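Local coordinates for protein serpin B3 (Homo sapiens, PDB 4ZK3) that probably inhibits proteases, as serpins do, and is associated with Pso p27, a compact structure that forms large aggregates in psoriasis, at residues A104-F108 with F126-S130; T172-N178 with A346-F352; T278-L284 with N360-C365. All coordinates share one frame. Residue numbers count along the deposited sequence, not the author numbering.

Contact 1 of 3, residues A104-F108 with F126-S130; sequences ANKLF and FYQTS
Residues 104-108 are extended strand throughout. Residues 126-130 come off the end of a helix and turn up beside them. Their directions, CA 105 to 107 and CA 127 to 130, differ by 53°. Gln-128 is the first residue to leave helical geometry, with positive phi (58°/30°), and Ser-130 takes up strand conformation. The closest CA pair is Asn-105 and Thr-129, 4.7 Å apart. Ala-104 leads in without touching the other segment. Asn-105 points its CB toward the turn with chi1 m. Its ND2 is hydrogen-bonded to Ser-36 in helix 31-42. Its backbone N reaches the O of Gln-128 through water 1 (3.0 and 2.7 Å). Its O accepts a weak hydrogen bond from Ser-130 N at 3.3 Å and meets Thr-129 CA in a CH...O contact at 3.4 Å. Water 2 lies 2.7 Å from both Asn-105 O and Ser-130 OG. Lys-106 pairs with Ser-130 as a parallel beta bridge, CA to CA 4.9 Å. This closes a beta-alpha-beta unit of the serpin fold: strand 99-110, helix 117-127, strand 130-134. The Lys-106 side chain is fully extended, and its CG passes 3.6 Å from Ser-130 OG. Its NZ forms a salt bridge with Glu-132. Leu-107 N donates the strong bond of the pairing, 2.8 Å to Ser-130 O at 172°. Thr-129 CG2 sits 4.1 Å from Leu-107 CB. Phe-108 continues the strand beyond reach of the turn.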
ATOM      1  N   ALA A 104       0.330  12.295   1.521  1.00 19.84           N
ATOM      2  CA  ALA A 104       0.711  13.464   0.749  1.00 21.25           C
ATOM      3  C   ALA A 104       1.252  13.048  -0.619  1.00 21.52           C
ATOM      4  O   ALA A 104       1.880  11.971  -0.765  1.00 20.16           O
ATOM      5  CB  ALA A 104       1.799  14.196   1.500  1.00 22.40           C
ATOM      6  N   ASN A 105       1.076  13.954  -1.567  1.00 19.31           N
ATOM      7  CA  ASN A 105       1.530  13.842  -2.907  1.00 19.23           C
ATOM      8  C   ASN A 105       2.406  15.009  -3.217  1.00 20.26           C
ATOM      9  O   ASN A 105       2.124  16.119  -2.806  1.00 20.75           O
ATOM     10  CB  ASN A 105       0.295  13.847  -3.830  1.00 18.84           C
ATOM     11  CG  ASN A 105      -0.503  12.602  -3.698  1.00 20.25           C
ATOM     12  OD1 ASN A 105      -1.738  12.597  -3.424  1.00 21.93           O
ATOM     13  ND2 ASN A 105       0.172  11.524  -3.860  1.00 18.29           N
ATOM     14  N   LYS A 106       3.476  14.793  -3.956  1.00 19.29           N
ATOM     15  CA  LYS A 106       4.360  15.871  -4.323  1.00 21.05           C
ATOM     16  C   LYS A 106       5.035  15.681  -5.679  1.00 19.14           C
ATOM     17  O   LYS A 106       5.417  14.600  -6.037  1.00 18.93           O
ATOM     18  CB  LYS A 106       5.451  16.073  -3.236  1.00 25.02           C
ATOM     19  CG  LYS A 106       6.236  17.393  -3.393  1.00 28.11           C
ATOM     20  CD  LYS A 106       7.101  17.663  -2.180  1.00 29.59           C
ATOM     21  CE  LYS A 106       7.889  18.950  -2.298  1.00 36.18           C
ATOM     22  NZ  LYS A 106       8.561  19.369  -1.013  1.00 35.38           N
ATOM     23  N   LEU A 107       5.186  16.786  -6.410  1.00 20.01           N
ATOM     24  CA  LEU A 107       5.938  16.861  -7.631  1.00 19.72           C
ATOM     25  C   LEU A 107       7.285  17.558  -7.409  1.00 19.01           C
ATOM     26  O   LEU A 107       7.357  18.701  -7.001  1.00 20.39           O
ATOM     27  CB  LEU A 107       5.115  17.553  -8.724  1.00 20.19           C
ATOM     28  CG  LEU A 107       5.879  17.924  -9.997  1.00 22.53           C
ATOM     29  CD1 LEU A 107       6.499  16.734 -10.681  1.00 25.56           C
ATOM     30  CD2 LEU A 107       5.038  18.659 -11.001  1.00 27.09           C
ATOM     31  N   PHE A 108       8.356  16.865  -7.730  1.00 22.31           N
ATOM     32  CA  PHE A 108       9.682  17.441  -7.732  1.00 21.83           C
ATOM     33  C   PHE A 108      10.056  17.558  -9.230  1.00 23.85           C
ATOM     34  O   PHE A 108      10.188  16.563  -9.939  1.00 24.80           O
ATOM     35  CB  PHE A 108      10.708  16.571  -7.018  1.00 23.20           C
ATOM     36  CG  PHE A 108      10.515  16.448  -5.521  1.00 23.45           C
ATOM     37  CD1 PHE A 108       9.701  15.419  -4.983  1.00 25.38           C
ATOM     38  CD2 PHE A 108      11.143  17.295  -4.647  1.00 25.22           C
ATOM     39  CE1 PHE A 108       9.506  15.288  -3.607  1.00 23.86           C
ATOM     40  CE2 PHE A 108      10.973  17.143  -3.261  1.00 23.98           C
ATOM     41  CZ  PHE A 108      10.164  16.140  -2.760  1.00 24.68           C
ATOM     42  N   PHE A 126      -6.894  17.635  -7.713  1.00 27.26           N
ATOM     43  CA  PHE A 126      -7.366  16.247  -7.441  1.00 26.80           C
ATOM     44  C   PHE A 126      -6.525  15.439  -6.429  1.00 26.47           C
ATOM     45  O   PHE A 126      -7.081  14.575  -5.717  1.00 25.79           O
ATOM     46  CB  PHE A 126      -7.507  15.445  -8.726  1.00 31.85           C
ATOM     47  CG  PHE A 126      -8.466  16.059  -9.691  1.00 36.88           C
ATOM     48  CD1 PHE A 126      -9.825  16.062  -9.416  1.00 37.18           C
ATOM     49  CD2 PHE A 126      -7.999  16.702 -10.840  1.00 40.20           C
ATOM     50  CE1 PHE A 126     -10.707  16.676 -10.291  1.00 42.34           C
ATOM     51  CE2 PHE A 126      -8.878  17.319 -11.710  1.00 44.35           C
ATOM     52  CZ  PHE A 126     -10.234  17.304 -11.435  1.00 42.24           C
ATOM     53  N   TYR A 127      -5.223  15.733  -6.372  1.00 23.31           N
ATOM     54  CA  TYR A 127      -4.267  14.933  -5.589  1.00 22.85           C
ATOM     55  C   TYR A 127      -3.606  15.755  -4.512  1.00 23.09           C
ATOM     56  O   TYR A 127      -2.757  15.261  -3.800  1.00 20.17           O
ATOM     57  CB  TYR A 127      -3.197  14.347  -6.526  1.00 23.00           C
ATOM     58  CG  TYR A 127      -3.777  13.283  -7.366  1.00 25.01           C
ATOM     59  CD1 TYR A 127      -3.897  11.980  -6.889  1.00 26.57           C
ATOM     60  CD2 TYR A 127      -4.336  13.588  -8.591  1.00 26.09           C
ATOM     61  CE1 TYR A 127      -4.492  11.004  -7.659  1.00 29.94           C
ATOM     62  CE2 TYR A 127      -4.962  12.611  -9.350  1.00 28.47           C
ATOM     63  CZ  TYR A 127      -5.023  11.343  -8.900  1.00 27.16           C
ATOM     64  OH  TYR A 127      -5.658  10.391  -9.662  1.00 27.06           O
ATOM     65  N   GLN A 128      -4.007  17.028  -4.369  1.00 23.52           N
ATOM     66  CA  GLN A 128      -3.469  17.893  -3.304  1.00 24.39           C
ATOM     67  C   GLN A 128      -1.951  17.975  -3.433  1.00 22.47           C
ATOM     68  O   GLN A 128      -1.234  18.149  -2.465  1.00 24.04           O
ATOM     69  CB  GLN A 128      -3.871  17.388  -1.916  1.00 27.20           C
ATOM     70  CG  GLN A 128      -5.341  17.019  -1.741  1.00 35.22           C
ATOM     71  CD  GLN A 128      -5.693  16.445  -0.307  1.00 40.13           C
ATOM     72  OE1 GLN A 128      -4.895  15.758   0.375  1.00 38.16           O
ATOM     73  NE2 GLN A 128      -6.919  16.724   0.126  1.00 44.45           N
ATOM     74  N   THR A 129      -1.446  17.866  -4.650  1.00 22.44           N
ATOM     75  CA  THR A 129      -0.034  17.783  -4.880  1.00 22.03           C
ATOM     76  C   THR A 129       0.645  19.173  -4.680  1.00 28.03           C
ATOM     77  O   THR A 129       0.207  20.163  -5.271  1.00 30.94           O
ATOM     78  CB  THR A 129       0.206  17.255  -6.301  1.00 21.92           C
ATOM     79  OG1 THR A 129      -0.489  15.993  -6.445  1.00 20.35           O
ATOM     80  CG2 THR A 129       1.702  17.054  -6.537  1.00 21.51           C
ATOM     81  N   SER A 130       1.739  19.226  -3.919  1.00 26.67           N
ATOM     82  CA  SER A 130       2.565  20.430  -3.866  1.00 27.24           C
ATOM     83  C   SER A 130       3.725  20.203  -4.822  1.00 24.95           C
ATOM     84  O   SER A 130       3.963  19.083  -5.259  1.00 25.17           O
ATOM     85  CB  SER A 130       3.071  20.702  -2.428  1.00 26.61           C
ATOM     86  OG  SER A 130       3.789  19.565  -1.962  1.00 29.73           O
TER
HETATM   87  O   HOH W   1      -0.658  16.215  -0.670  1.00 22.21           O
HETATM   88  O   HOH W   2       2.551  17.660  -0.595  1.00 33.74           O

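Contact 2 of 3, residues T172-N178 with A346-F352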
ATOM      1  N   THR A 172      17.075  13.798 -15.552  1.00 36.72           N
ATOM      2  CA  THR A 172      15.758  13.613 -14.890  1.00 31.74           C
ATOM      3  C   THR A 172      15.021  14.903 -14.878  1.00 30.72           C
ATOM      4  O   THR A 172      15.594  15.920 -14.546  1.00 29.02           O
ATOM      5  CB  THR A 172      15.946  13.072 -13.460  1.00 29.92           C
ATOM      6  OG1 THR A 172      16.410  11.730 -13.570  1.00 30.35           O
ATOM      7  CG2 THR A 172      14.631  13.008 -12.681  1.00 31.54           C
ATOM      8  N   THR A 173      13.740  14.908 -15.273  1.00 31.35           N
ATOM      9  CA  THR A 173      12.992  16.161 -15.173  1.00 32.53           C
ATOM     10  C   THR A 173      11.803  16.176 -14.187  1.00 26.41           C
ATOM     11  O   THR A 173      11.336  17.257 -13.847  1.00 27.71           O
ATOM     12  CB  THR A 173      12.518  16.637 -16.546  1.00 33.75           C
ATOM     13  OG1 THR A 173      11.734  15.603 -17.150  1.00 34.16           O
ATOM     14  CG2 THR A 173      13.735  17.053 -17.388  1.00 34.87           C
ATOM     15  N   LEU A 174      11.362  14.991 -13.746  1.00 30.49           N
ATOM     16  CA  LEU A 174      10.136  14.800 -12.959  1.00 29.13           C
ATOM     17  C   LEU A 174      10.294  13.583 -12.022  1.00 25.00           C
ATOM     18  O   LEU A 174      10.654  12.522 -12.458  1.00 23.43           O
ATOM     19  CB  LEU A 174       8.981  14.563 -13.948  1.00 33.49           C
ATOM     20  CG  LEU A 174       7.700  13.946 -13.387  1.00 35.68           C
ATOM     21  CD1 LEU A 174       6.453  14.757 -13.654  1.00 40.02           C
ATOM     22  CD2 LEU A 174       7.498  12.566 -13.946  1.00 35.00           C
ATOM     23  N   VAL A 175      10.049  13.781 -10.733  1.00 23.61           N
ATOM     24  CA  VAL A 175       9.761  12.674  -9.802  1.00 23.69           C
ATOM     25  C   VAL A 175       8.431  13.007  -9.070  1.00 19.44           C
ATOM     26  O   VAL A 175       8.281  14.038  -8.402  1.00 19.44           O
ATOM     27  CB  VAL A 175      10.863  12.470  -8.775  1.00 24.21           C
ATOM     28  CG1 VAL A 175      10.516  11.360  -7.768  1.00 25.11           C
ATOM     29  CG2 VAL A 175      12.208  12.185  -9.475  1.00 24.88           C
ATOM     30  N   LEU A 176       7.445  12.151  -9.255  1.00 18.52           N
ATOM     31  CA  LEU A 176       6.203  12.289  -8.565  1.00 19.38           C
ATOM     32  C   LEU A 176       6.276  11.340  -7.392  1.00 20.63           C
ATOM     33  O   LEU A 176       6.688  10.190  -7.544  1.00 20.47           O
ATOM     34  CB  LEU A 176       5.075  11.909  -9.484  1.00 21.09           C
ATOM     35  CG  LEU A 176       4.791  12.896 -10.612  1.00 19.79           C
ATOM     36  CD1 LEU A 176       3.961  12.271 -11.709  1.00 22.49           C
ATOM     37  CD2 LEU A 176       4.014  14.039 -10.059  1.00 21.39           C
ATOM     38  N   VAL A 177       5.843  11.795  -6.222  1.00 19.18           N
ATOM     39  CA  VAL A 177       5.959  10.998  -5.036  1.00 20.25           C
ATOM     40  C   VAL A 177       4.682  10.996  -4.233  1.00 18.06           C
ATOM     41  O   VAL A 177       4.075  12.011  -4.115  1.00 17.25           O
ATOM     42  CB  VAL A 177       7.161  11.475  -4.187  1.00 22.02           C
ATOM     43  CG1 VAL A 177       7.317  10.572  -2.992  1.00 22.52           C
ATOM     44  CG2 VAL A 177       8.425  11.409  -5.019  1.00 23.27           C
ATOM     45  N   ASN A 178       4.255   9.827  -3.780  1.00 16.19           N
ATOM     46  CA  ASN A 178       3.235   9.673  -2.778  1.00 15.92           C
ATOM     47  C   ASN A 178       3.808   9.076  -1.496  1.00 18.02           C
ATOM     48  O   ASN A 178       4.566   8.111  -1.542  1.00 19.11           O
ATOM     49  CB  ASN A 178       2.122   8.690  -3.230  1.00 15.89           C
ATOM     50  CG  ASN A 178       1.100   8.472  -2.160  1.00 15.90           C
ATOM     51  OD1 ASN A 178       0.161   9.286  -2.019  1.00 20.15           O
ATOM     52  ND2 ASN A 178       1.294   7.482  -1.360  1.00 13.90           N
ATOM     53  N   ALA A 346       5.742   4.505   0.546  1.00 14.88           N
ATOM     54  CA  ALA A 346       5.847   5.571  -0.379  1.00 16.06           C
ATOM     55  C   ALA A 346       6.117   5.026  -1.761  1.00 16.24           C
ATOM     56  O   ALA A 346       6.690   3.937  -1.902  1.00 16.56           O
ATOM     57  CB  ALA A 346       6.922   6.580   0.052  1.00 16.60           C
ATOM     58  N   THR A 347       5.709   5.791  -2.773  1.00 15.84           N
ATOM     59  CA  THR A 347       5.906   5.464  -4.165  1.00 16.62           C
ATOM     60  C   THR A 347       6.511   6.641  -4.898  1.00 18.96           C
ATOM     61  O   THR A 347       6.058   7.770  -4.754  1.00 17.96           O
ATOM     62  CB  THR A 347       4.536   5.109  -4.805  1.00 18.56           C
ATOM     63  OG1 THR A 347       3.849   4.116  -4.011  1.00 17.11           O
ATOM     64  CG2 THR A 347       4.702   4.667  -6.220  1.00 18.07           C
ATOM     65  N   ALA A 348       7.544   6.359  -5.696  1.00 18.50           N
ATOM     66  CA  ALA A 348       8.197   7.356  -6.538  1.00 19.64           C
ATOM     67  C   ALA A 348       8.071   6.965  -8.003  1.00 19.63           C
ATOM     68  O   ALA A 348       8.326   5.831  -8.364  1.00 18.49           O
ATOM     69  CB  ALA A 348       9.687   7.474  -6.156  1.00 22.27           C
ATOM     70  N   VAL A 349       7.705   7.917  -8.839  1.00 19.91           N
ATOM     71  CA  VAL A 349       7.672   7.750 -10.274  1.00 21.23           C
ATOM     72  C   VAL A 349       8.657   8.775 -10.860  1.00 23.82           C
ATOM     73  O   VAL A 349       8.537  10.001 -10.572  1.00 21.90           O
ATOM     74  CB  VAL A 349       6.260   8.070 -10.794  1.00 22.22           C
ATOM     75  CG1 VAL A 349       6.211   8.124 -12.355  1.00 24.58           C
ATOM     76  CG2 VAL A 349       5.235   7.073 -10.179  1.00 20.34           C
ATOM     77  N   VAL A 350       9.633   8.270 -11.629  1.00 24.36           N
ATOM     78  CA  VAL A 350      10.748   9.066 -12.184  1.00 26.91           C
ATOM     79  C   VAL A 350      10.646   9.159 -13.695  1.00 28.05           C
ATOM     80  O   VAL A 350      10.426   8.159 -14.356  1.00 27.09           O
ATOM     81  CB  VAL A 350      12.097   8.408 -11.883  1.00 28.75           C
ATOM     82  CG1 VAL A 350      13.258   9.262 -12.391  1.00 27.77           C
ATOM     83  CG2 VAL A 350      12.255   8.175 -10.407  1.00 26.95           C
ATOM     84  N   GLY A 351      10.740  10.365 -14.227  1.00 28.95           N
ATOM     85  CA  GLY A 351      10.599  10.607 -15.658  1.00 30.84           C
ATOM     86  C   GLY A 351      11.643  11.566 -16.208  1.00 30.72           C
ATOM     87  O   GLY A 351      12.260  12.338 -15.461  1.00 28.56           O
ATOM     88  N   PHE A 352      11.797  11.540 -17.533  1.00 32.93           N
ATOM     89  CA  PHE A 352      12.842  12.278 -18.230  1.00 38.49           C
ATOM     90  C   PHE A 352      12.416  12.559 -19.665  1.00 41.11           C
ATOM     91  O   PHE A 352      11.629  11.824 -20.229  1.00 39.74           O
ATOM     92  CB  PHE A 352      14.179  11.520 -18.192  1.00 41.43           C
ATOM     93  CG  PHE A 352      14.214  10.316 -19.067  1.00 46.60           C
ATOM     94  CD1 PHE A 352      13.391   9.224 -18.812  1.00 45.70           C
ATOM     95  CD2 PHE A 352      15.077  10.265 -20.174  1.00 53.42           C
ATOM     96  CE1 PHE A 352      13.415   8.113 -19.628  1.00 48.99           C
ATOM     97  CE2 PHE A 352      15.111   9.135 -20.991  1.00 52.78           C
ATOM     98  CZ  PHE A 352      14.276   8.065 -20.715  1.00 50.85           C
TER
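The apolar centre is a run of valine, leucine and alanine side chains on two antiparallel strands. On one face of the sheet Val-175 CG2 meets Val-350 CG2 at 4.1 Å. On that same face Val-175 CG1 and Val-177 CG2 each lie 4.3 Å from Ala-348 CB. On the other face Leu-176 CB is 4.2 Å from Val-349 CB. Strand 340-351 lies between strands 174-185 and 325-336, the arrangement expected of a serpin whose reactive-centre loop has been inserted into the central sheet. Helix 140-153 packs on Val-177 and Ala-346. Helix 31-42 covers Leu-176, Val-349 and Thr-347 on the other side. The axes of 174-178 and 346-351 approach to 4.6 Å, at 167°. Backbone bonds come in pairs. Leu-176 and Val-349 bond both ways, N to O, at 2.7 Å from Leu-176 and 2.8 Å from Val-349. Asn-178 and Thr-347 do the same, at 2.9 Å each way. Val-177 with Ala-348 lies between these two, and Val-175 with Val-350 between Leu-176/Val-349 and Leu-174/Gly-351; both are non-hydrogen-bonded pairs. Their place is marked by short CH...O contacts, such as Val-175 CA to Val-349 O at 3.0 Å. Toward the polar edge Thr-347 OG1 bonds to Ser-33 and His-330. At the opposite end of the pairing the ladder breaks into a classic beta bulge, with Thr-173 and Leu-174 both facing Gly-351. Any CB on Gly-351 would clash with Leu-174 CD2. Gly-351 N bonds to Leu-174 O at 2.8 Å. The oxygen of Gly-351 accepts twice, from Thr-173 N at 3.0 Å and from Leu-174 N at 3.3 Å.

Contact 3 of 3, residues T278-L284 with N360-C365; sequences TRVDLHL and NEEFHC
Residues 278-284 and 361-364 are extended parallel strands, axes 4.6 Å apart at closest and crossing at -29°. The bridged pairs Val-280/Glu-361 and Leu-282/Phe-363 point to one face, Asp-281/Glu-362 and His-283/His-364 to the other. Asn-360 starts the second segment and is poorly ordered. Its OD1 takes a very short bond, 2.5 Å, from Glu-361 N. That same N also gives a weak bond to Arg-279 O at 3.5 Å. Glu-361 O accepts Asp-281 N at 3.1 Å, and its CG lies 3.8 Å from Thr-278 CG2. Glu-362 adds little with its side chain, and its O is bonded by Lys-230. Phe-363 N donates to Asp-281 O at 3.0 Å, and Phe-363 O accepts His-283 N at 3.0 Å. Its CB sits 3.4 Å from Val-280 CG1. With chi1 t, its ring brings CD2 to 3.7 Å from Leu-282 CD1. His-364 has chi1 m, as does His-283. Their rings form an offset stack, centroids 3.8 Å apart and planes at 6°. Cys-365 leaves the strand. Its N bonds to His-283 O at 2.9 Å, and its SG lies 4.1 Å from Leu-284 CD1. Phe-363 packs on strands 229-235 and 241-248, and Leu-282 on 229-235. In the serpin fold 361-364 is the short strand downstream of the reactive-centre loop, paired parallel with its neighbour at the edge of sheet C.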
ATOM      1  N   THR A 278     -17.718 -12.667  18.671  1.00 39.58           N
ATOM      2  CA  THR A 278     -17.312 -14.023  19.073  1.00 38.25           C
ATOM      3  C   THR A 278     -16.092 -13.852  19.991  1.00 42.21           C
ATOM      4  O   THR A 278     -15.214 -12.979  19.714  1.00 39.69           O
ATOM      5  CB  THR A 278     -16.824 -14.852  17.843  1.00 43.47           C
ATOM      6  OG1 THR A 278     -17.741 -14.749  16.747  1.00 37.54           O
ATOM      7  CG2 THR A 278     -16.579 -16.326  18.203  1.00 40.95           C
ATOM      8  N   ARG A 279     -16.006 -14.639  21.065  1.00 40.56           N
ATOM      9  CA  ARG A 279     -14.834 -14.596  21.976  1.00 42.18           C
ATOM     10  C   ARG A 279     -13.676 -15.465  21.475  1.00 41.76           C
ATOM     11  O   ARG A 279     -13.881 -16.633  21.175  1.00 44.74           O
ATOM     12  CB  ARG A 279     -15.247 -15.029  23.369  1.00 49.00           C
ATOM     13  CG  ARG A 279     -16.392 -14.182  23.923  1.00 56.26           C
ATOM     14  CD  ARG A 279     -16.766 -14.529  25.358  1.00 60.10           C
ATOM     15  NE  ARG A 279     -18.098 -15.140  25.412  1.00 68.06           N
ATOM     16  CZ  ARG A 279     -18.344 -16.449  25.355  1.00 71.32           C
ATOM     17  NH1 ARG A 279     -17.351 -17.334  25.249  1.00 73.12           N
ATOM     18  NH2 ARG A 279     -19.599 -16.885  25.410  1.00 74.73           N
ATOM     19  N   VAL A 280     -12.468 -14.886  21.376  1.00 40.55           N
ATOM     20  CA  VAL A 280     -11.282 -15.551  20.746  1.00 40.70           C
ATOM     21  C   VAL A 280      -9.964 -15.501  21.643  1.00 39.63           C
ATOM     22  O   VAL A 280      -9.738 -14.344  22.143  1.00 40.61           O
ATOM     23  CB  VAL A 280     -11.089 -14.787  19.394  1.00 41.70           C
ATOM     24  CG1 VAL A 280      -9.889 -15.301  18.600  1.00 42.91           C
ATOM     25  CG2 VAL A 280     -12.379 -14.836  18.534  1.00 40.43           C
ATOM     26  N   ASP A 281      -9.193 -16.642  21.919  1.00 39.13           N
ATOM     27  CA  ASP A 281      -7.700 -16.641  22.444  1.00 35.99           C
ATOM     28  C   ASP A 281      -7.123 -16.147  21.096  1.00 31.19           C
ATOM     29  O   ASP A 281      -6.925 -16.936  20.152  1.00 31.38           O
ATOM     30  CB  ASP A 281      -6.819 -18.000  23.113  1.00 30.27           C
ATOM     31  CG  ASP A 281      -5.542 -17.598  24.246  1.00 29.55           C
ATOM     32  OD1 ASP A 281      -5.798 -16.762  25.098  1.00 46.02           O
ATOM     33  OD2 ASP A 281      -4.286 -17.951  24.467  1.00 11.94           O
ATOM     34  N   LEU A 282      -6.920 -14.827  20.988  1.00 31.60           N
ATOM     35  CA  LEU A 282      -6.122 -14.289  19.878  1.00 28.90           C
ATOM     36  C   LEU A 282      -4.661 -14.330  20.286  1.00 25.97           C
ATOM     37  O   LEU A 282      -4.303 -13.741  21.263  1.00 26.49           O
ATOM     38  CB  LEU A 282      -6.522 -12.843  19.566  1.00 30.79           C
ATOM     39  CG  LEU A 282      -5.622 -12.026  18.618  1.00 26.16           C
ATOM     40  CD1 LEU A 282      -5.445 -12.748  17.275  1.00 24.92           C
ATOM     41  CD2 LEU A 282      -6.251 -10.657  18.515  1.00 28.99           C
ATOM     42  N   HIS A 283      -3.851 -15.057  19.529  1.00 27.54           N
ATOM     43  CA  HIS A 283      -2.393 -15.014  19.648  1.00 26.68           C
ATOM     44  C   HIS A 283      -1.901 -14.369  18.355  1.00 27.08           C
ATOM     45  O   HIS A 283      -2.103 -14.911  17.223  1.00 32.17           O
ATOM     46  CB  HIS A 283      -1.794 -16.414  19.840  1.00 26.67           C
ATOM     47  CG  HIS A 283      -2.171 -17.097  21.144  1.00 27.21           C
ATOM     48  ND1 HIS A 283      -1.638 -18.325  21.498  1.00 32.33           N
ATOM     49  CD2 HIS A 283      -2.985 -16.738  22.169  1.00 27.38           C
ATOM     50  CE1 HIS A 283      -2.134 -18.701  22.666  1.00 31.37           C
ATOM     51  NE2 HIS A 283      -2.963 -17.770  23.094  1.00 29.92           N
ATOM     52  N   LEU A 284      -1.271 -13.204  18.511  1.00 26.76           N
ATOM     53  CA  LEU A 284      -0.717 -12.419  17.389  1.00 26.55           C
ATOM     54  C   LEU A 284       0.718 -12.043  17.698  1.00 23.88           C
ATOM     55  O   LEU A 284       0.986 -11.531  18.766  1.00 22.77           O
ATOM     56  CB  LEU A 284      -1.574 -11.139  17.238  1.00 26.01           C
ATOM     57  CG  LEU A 284      -1.317 -10.261  15.999  1.00 23.77           C
ATOM     58  CD1 LEU A 284      -1.815 -10.926  14.726  1.00 24.86           C
ATOM     59  CD2 LEU A 284      -1.938  -8.886  16.141  1.00 25.90           C
ATOM     60  N   ASN A 360     -13.804 -19.746  23.528  1.00 68.43           N
ATOM     61  CA  ASN A 360     -14.049 -20.926  22.627  1.00 74.67           C
ATOM     62  C   ASN A 360     -13.144 -20.937  21.365  1.00 68.70           C
ATOM     63  O   ASN A 360     -12.224 -21.777  21.276  1.00 62.01           O
ATOM     64  CB  ASN A 360     -15.530 -20.995  22.233  1.00 80.56           C
ATOM     65  CG  ASN A 360     -16.039 -19.688  21.639  1.00 79.76           C
ATOM     66  OD1 ASN A 360     -15.811 -19.394  20.464  1.00 79.23           O
ATOM     67  ND2 ASN A 360     -16.702 -18.889  22.453  1.00 79.28           N
ATOM     68  N   GLU A 361     -13.387 -19.999  20.427  1.00 57.58           N
ATOM     69  CA  GLU A 361     -12.629 -19.914  19.181  1.00 48.86           C
ATOM     70  C   GLU A 361     -11.181 -19.530  19.447  1.00 44.20           C
ATOM     71  O   GLU A 361     -10.882 -18.615  20.219  1.00 42.64           O
ATOM     72  CB  GLU A 361     -13.196 -18.873  18.191  1.00 48.39           C
ATOM     73  CG  GLU A 361     -14.359 -19.296  17.298  1.00 49.43           C
ATOM     74  CD  GLU A 361     -14.194 -20.668  16.675  1.00 50.17           C
ATOM     75  OE1 GLU A 361     -13.128 -20.991  16.089  1.00 48.86           O
ATOM     76  OE2 GLU A 361     -15.168 -21.424  16.767  1.00 55.17           O
ATOM     77  N   GLU A 362     -10.294 -20.196  18.733  1.00 42.05           N
ATOM     78  CA  GLU A 362      -8.886 -19.871  18.756  1.00 43.82           C
ATOM     79  C   GLU A 362      -8.503 -19.238  17.427  1.00 39.57           C
ATOM     80  O   GLU A 362      -8.971 -19.672  16.369  1.00 36.09           O
ATOM     81  CB  GLU A 362      -8.063 -21.141  18.970  1.00 45.51           C
ATOM     82  CG  GLU A 362      -8.369 -21.818  20.301  1.00 45.97           C
ATOM     83  CD  GLU A 362      -7.269 -22.738  20.717  1.00 48.04           C
ATOM     84  OE1 GLU A 362      -6.564 -23.224  19.815  1.00 49.14           O
ATOM     85  OE2 GLU A 362      -7.094 -22.937  21.930  1.00 48.70           O
ATOM     86  N   PHE A 363      -7.636 -18.222  17.512  1.00 36.18           N
ATOM     87  CA  PHE A 363      -7.035 -17.577  16.342  1.00 31.06           C
ATOM     88  C   PHE A 363      -5.538 -17.361  16.636  1.00 31.36           C
ATOM     89  O   PHE A 363      -5.122 -16.327  17.169  1.00 34.18           O
ATOM     90  CB  PHE A 363      -7.777 -16.246  16.060  1.00 30.50           C
ATOM     91  CG  PHE A 363      -7.566 -15.717  14.683  1.00 28.61           C
ATOM     92  CD1 PHE A 363      -8.417 -16.050  13.657  1.00 26.75           C
ATOM     93  CD2 PHE A 363      -6.523 -14.837  14.422  1.00 27.53           C
ATOM     94  CE1 PHE A 363      -8.217 -15.552  12.392  1.00 27.58           C
ATOM     95  CE2 PHE A 363      -6.309 -14.333  13.146  1.00 27.93           C
ATOM     96  CZ  PHE A 363      -7.144 -14.704  12.120  1.00 26.93           C
ATOM     97  N   HIS A 364      -4.735 -18.350  16.300  1.00 28.20           N
ATOM     98  CA  HIS A 364      -3.355 -18.381  16.659  1.00 27.41           C
ATOM     99  C   HIS A 364      -2.496 -18.221  15.471  1.00 27.96           C
ATOM    100  O   HIS A 364      -2.262 -19.155  14.777  1.00 29.85           O
ATOM    101  CB  HIS A 364      -3.012 -19.729  17.282  1.00 32.84           C
ATOM    102  CG  HIS A 364      -3.587 -19.919  18.649  1.00 34.88           C
ATOM    103  ND1 HIS A 364      -3.383 -21.073  19.391  1.00 39.28           N
ATOM    104  CD2 HIS A 364      -4.356 -19.106  19.416  1.00 38.55           C
ATOM    105  CE1 HIS A 364      -4.009 -20.964  20.548  1.00 35.70           C
ATOM    106  NE2 HIS A 364      -4.612 -19.785  20.591  1.00 39.15           N
ATOM    107  N   CYS A 365      -1.952 -17.023  15.283  1.00 26.97           N
ATOM    108  CA  CYS A 365      -1.128 -16.716  14.136  1.00 26.53           C
ATOM    109  C   CYS A 365       0.332 -17.170  14.326  1.00 28.74           C
ATOM    110  O   CYS A 365       1.215 -16.337  14.484  1.00 24.38           O
ATOM    111  CB  CYS A 365      -1.207 -15.210  13.893  1.00 25.81           C
ATOM    112  SG  CYS A 365      -2.895 -14.673  13.564  1.00 26.34           S
TER

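Contacts 1 and 2 adjoin in the central sheet, centres 11 Å apart. Strands 99-110 and 174-185 are neighbours there, and Lys-106 O lies 2.8 Å from Val-177 N, a probable hydrogen bond. Contact 3 is at the other end of the molecule, centres 42 Å from contact 1 and 43 Å from contact 2. Its nearest atoms are about 22 Å from those of contact 2. Strands 340-351 and 361-364 nevertheless follow each other in sequence. Phe-352 CA and Asn-360 CA are 59.1 Å apart, too far for the seven unmodelled residues to bridge. This is consistent with a reactive-centre loop cleaved between contacts 2 and 3.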